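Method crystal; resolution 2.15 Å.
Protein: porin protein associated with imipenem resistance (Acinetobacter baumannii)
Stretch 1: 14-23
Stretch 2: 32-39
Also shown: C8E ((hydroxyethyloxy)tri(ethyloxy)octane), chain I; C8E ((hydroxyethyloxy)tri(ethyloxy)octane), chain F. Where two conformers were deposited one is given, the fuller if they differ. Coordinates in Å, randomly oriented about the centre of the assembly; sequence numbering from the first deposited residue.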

# COMPACT_ATOMS: atom_id res chain seq x y z
N ASN A 14 42.34 -15.88 27.00
CA ASN A 14 42.93 -16.46 25.80
C ASN A 14 42.16 -16.01 24.56
O ASN A 14 40.95 -16.21 24.45
CB ASN A 14 42.93 -17.99 25.91
CG ASN A 14 43.73 -18.67 24.80
OD1 ASN A 14 44.01 -18.09 23.76
ND2 ASN A 14 44.08 -19.93 25.03
N GLN A 15 42.88 -15.39 23.62
CA GLN A 15 42.30 -14.87 22.39
C GLN A 15 41.64 -15.95 21.53
O GLN A 15 40.70 -15.67 20.78
CB GLN A 15 43.38 -14.17 21.55
CG GLN A 15 43.94 -12.89 22.16
CD GLN A 15 42.93 -11.76 22.16
OE1 GLN A 15 41.83 -11.90 21.61
NE2 GLN A 15 43.29 -10.64 22.77
N LEU A 16 42.15 -17.17 21.61
CA LEU A 16 41.68 -18.21 20.70
C LEU A 16 40.34 -18.80 21.13
O LEU A 16 39.73 -19.56 20.38
CB LEU A 16 42.73 -19.31 20.55
CG LEU A 16 44.02 -18.92 19.82
CD1 LEU A 16 43.77 -17.78 18.82
CD2 LEU A 16 45.12 -18.55 20.80
N ILE A 17 39.89 -18.43 22.32
CA ILE A 17 38.69 -19.04 22.88
C ILE A 17 37.48 -18.17 22.65
O ILE A 17 37.48 -16.99 23.01
CB ILE A 17 38.84 -19.33 24.38
CG1 ILE A 17 40.05 -20.23 24.62
CG2 ILE A 17 37.57 -19.97 24.93
CD1 ILE A 17 40.33 -20.51 26.07
N PRO A 18 36.46 -18.74 22.02
CA PRO A 18 35.26 -17.95 21.70
C PRO A 18 34.58 -17.50 22.98
O PRO A 18 34.70 -18.14 24.03
CB PRO A 18 34.38 -18.93 20.91
CG PRO A 18 34.90 -20.26 21.21
CD PRO A 18 36.36 -20.11 21.50
N VAL A 19 33.89 -16.37 22.89
CA VAL A 19 33.18 -15.78 24.01
C VAL A 19 31.73 -16.23 23.98
O VAL A 19 31.01 -16.13 24.97
CB VAL A 19 33.22 -14.24 23.93
CG1 VAL A 19 34.61 -13.74 24.24
CG2 VAL A 19 32.76 -13.76 22.51
N GLY A 20 31.29 -16.73 22.83
CA GLY A 20 29.91 -17.15 22.71
C GLY A 20 29.53 -17.67 21.35
O GLY A 20 30.38 -17.98 20.50
N ALA A 21 28.23 -17.78 21.14
CA ALA A 21 27.69 -18.35 19.93
C ALA A 21 26.35 -17.69 19.64
O ALA A 21 25.75 -17.04 20.50
CB ALA A 21 27.53 -19.85 20.08
N ARG A 22 25.88 -17.81 18.41
CA ARG A 22 24.58 -17.25 18.11
C ARG A 22 23.82 -18.16 17.16
O ARG A 22 24.43 -18.91 16.40
CB ARG A 22 24.71 -15.83 17.55
CG ARG A 22 25.20 -15.72 16.11
CD ARG A 22 25.40 -14.26 15.69
NE ARG A 22 25.97 -14.16 14.35
CZ ARG A 22 26.75 -13.18 13.91
NH1 ARG A 22 27.09 -12.16 14.71
NH2 ARG A 22 27.20 -13.21 12.66
N ALA A 23 22.50 -18.10 17.25
CA ALA A 23 21.62 -18.78 16.31
C ALA A 23 20.93 -17.71 15.50
O ALA A 23 20.55 -16.67 16.04
CB ALA A 23 20.59 -19.61 17.06
C17 C8E I . 41.29 -22.69 21.79
O18 C8E I . 40.35 -23.66 21.38
C19 C8E I . 39.56 -23.22 20.28
C20 C8E I . 38.16 -23.82 20.39
O21 C8E I . 37.49 -23.77 19.14
C4 C8E F . 14.67 -10.07 17.62
C5 C8E F . 15.39 -11.25 16.98
C6 C8E F . 15.19 -12.52 17.80
C7 C8E F . 15.06 -13.74 16.90
O9 C8E F . 17.02 -18.01 15.56
C10 C8E F . 16.62 -19.36 15.69
C11 C8E F . 16.92 -20.11 14.40
O12 C8E F . 18.07 -20.93 14.52
C13 C8E F . 18.01 -22.07 13.68
C14 C8E F . 18.89 -23.18 14.25
C16 C8E F . 20.98 -24.93 11.76
C17 C8E F . 22.29 -25.08 11.00
O18 C8E F . 22.24 -26.24 10.20
C19 C8E F . 21.24 -26.17 9.21
C20 C8E F . 21.40 -27.34 8.24
O21 C8E F . 20.15 -27.99 8.12
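Stretch 2 32-39: GALLWQAN

The G32-L35 part of stretch 2 pairs antiparallel with G20-A23, and W36 and its neighbours carry the contact on to P18-V19 and the preceding turn; four short backbone hydrogen bonds and a fifth from the W36 indole hold the two stretches together. At the end of the ladder nearest the turn, L35 N donates to G20 O at 2.8 Å, while L35 O accepts from V19 N at 2.8 Å and, more weakly, from G20 N at 3.4 Å. Two residues along, R22 and A33 face each other as the next hydrogen-bonded pair: R22 N donates to A33 O at 2.9 Å and A33 N to R22 O at 3.1 Å. Beyond the regular ladder, the side chain of W36 takes over, its NE1 giving a hydrogen bond to L16 O at 2.8 Å. This bond ties the strand to the type I turn running from N14 to I17, which is closed by I17 N to N14 O at 3.3 Å and braced by L16 N to the side-chain OD1 of N14 at 3.0 Å. A weak bond from Q15 NE2 to A38 O, 3.4 Å, lies farther out. One water bridges the stretches beyond the ladder: its O lies 2.7 Å from I17 O and accepts from Q37 N at 2.8 Å.

Strand 32-37 is extended throughout and runs against strand 20-23 with 150° between their N-to-C directions, the axes approaching to 4.6 Å. The register pairs G20 with L35, A21 with L34, R22 with A33 and A23 with G32. In the non-hydrogen-bonded pairs the backbones come closer, with A21 CA 4.4 Å from L34 CA and A23 CA 4.2 Å from G32 CA, and short, bent CA-H...O contacts form: A21 CA lies 3.2 Å from A33 O, and G32 CA 3.0 Å from R22 O. The absence of a side chain at G32 matters here, since an ideal CB would fall 2.1 Å from R22 O.

Side chains alternate between the two faces of the sheet. A21 and L34 share one, where A21 CB meets L34 CD1 at 4.2 Å. R22, A33 and L35 share the other: L35 CD2 sits over one face of the R22 guanidinium, 3.8 Å from R22 NH1, and A33 CB lies 3.9 Å from R22 NE. The guanidinium makes its hydrogen bonds outside the two stretches.

Past the ladder, P18 lies over a face of the W36 indole. P18 CB stands 4.0 Å from the centroid of the W36 five-membered ring and 13° off the normal, a CH-π contact, and also reaches L34 CG at 4.2 Å. W36 CB points away from stretch 1, yet the m rotamer brings the ring back to the turn, whose Q15 O lies at the ring edge, 3.4 Å from W36 CD1. V19 packs alongside, with V19 CG2 4.2 Å from L35 CB and V19 CG1 3.9 Å from Q37 CB.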

# COMPACT_ATOMS: atom_id res chain seq x y z
N GLY A 32 24.04 -20.50 12.41
CA GLY A 32 24.60 -19.68 13.46
C GLY A 32 26.09 -19.51 13.32
O GLY A 32 26.66 -19.87 12.30
N ALA A 33 26.71 -19.00 14.37
CA ALA A 33 28.13 -18.66 14.34
C ALA A 33 28.77 -18.82 15.71
O ALA A 33 28.10 -18.74 16.74
CB ALA A 33 28.35 -17.21 13.81
N LEU A 34 30.08 -19.04 15.71
CA LEU A 34 30.90 -18.97 16.92
C LEU A 34 31.44 -17.56 16.94
O LEU A 34 31.72 -16.98 15.87
CB LEU A 34 32.06 -19.96 16.80
CG LEU A 34 32.34 -21.02 17.87
CD1 LEU A 34 31.07 -21.48 18.54
CD2 LEU A 34 33.07 -22.18 17.22
N LEU A 35 31.60 -16.99 18.13
CA LEU A 35 31.98 -15.57 18.26
C LEU A 35 33.24 -15.43 19.11
O LEU A 35 33.30 -16.01 20.20
CB LEU A 35 30.87 -14.78 18.95
CG LEU A 35 29.45 -14.78 18.36
CD1 LEU A 35 28.46 -14.11 19.35
CD2 LEU A 35 29.45 -14.05 17.04
N TRP A 36 34.21 -14.65 18.62
CA TRP A 36 35.40 -14.30 19.40
C TRP A 36 35.39 -12.80 19.60
O TRP A 36 34.89 -12.06 18.75
CB TRP A 36 36.70 -14.68 18.67
CG TRP A 36 36.97 -16.15 18.55
CD1 TRP A 36 37.86 -16.90 19.29
CD2 TRP A 36 36.36 -17.06 17.64
NE1 TRP A 36 37.83 -18.21 18.89
CE2 TRP A 36 36.91 -18.34 17.87
CE3 TRP A 36 35.38 -16.93 16.64
CZ2 TRP A 36 36.53 -19.47 17.16
CZ3 TRP A 36 35.00 -18.06 15.92
CH2 TRP A 36 35.58 -19.31 16.18
N GLN A 37 35.93 -12.35 20.73
CA GLN A 37 36.07 -10.92 21.00
C GLN A 37 37.54 -10.64 21.34
O GLN A 37 38.08 -11.13 22.33
CB GLN A 37 35.12 -10.48 22.12
CG GLN A 37 34.83 -8.97 22.23
CD GLN A 37 33.86 -8.43 21.16
OE1 GLN A 37 32.84 -9.04 20.87
NE2 GLN A 37 34.18 -7.26 20.60
N ALA A 38 38.22 -9.88 20.48
CA ALA A 38 39.63 -9.59 20.69
C ALA A 38 39.80 -8.47 21.71
O ALA A 38 40.72 -8.50 22.53
CB ALA A 38 40.32 -9.24 19.37
N ASN A 39 38.91 -7.49 21.64
CA ASN A 39 38.83 -6.41 22.61
C ASN A 39 37.40 -5.84 22.51
O ASN A 39 36.63 -6.32 21.68
CB ASN A 39 39.94 -5.37 22.36
CG ASN A 39 39.84 -4.70 20.99
OD1 ASN A 39 38.77 -4.24 20.57
ND2 ASN A 39 40.97 -4.62 20.31
O HOH W 1 37.33 -14.40 22.13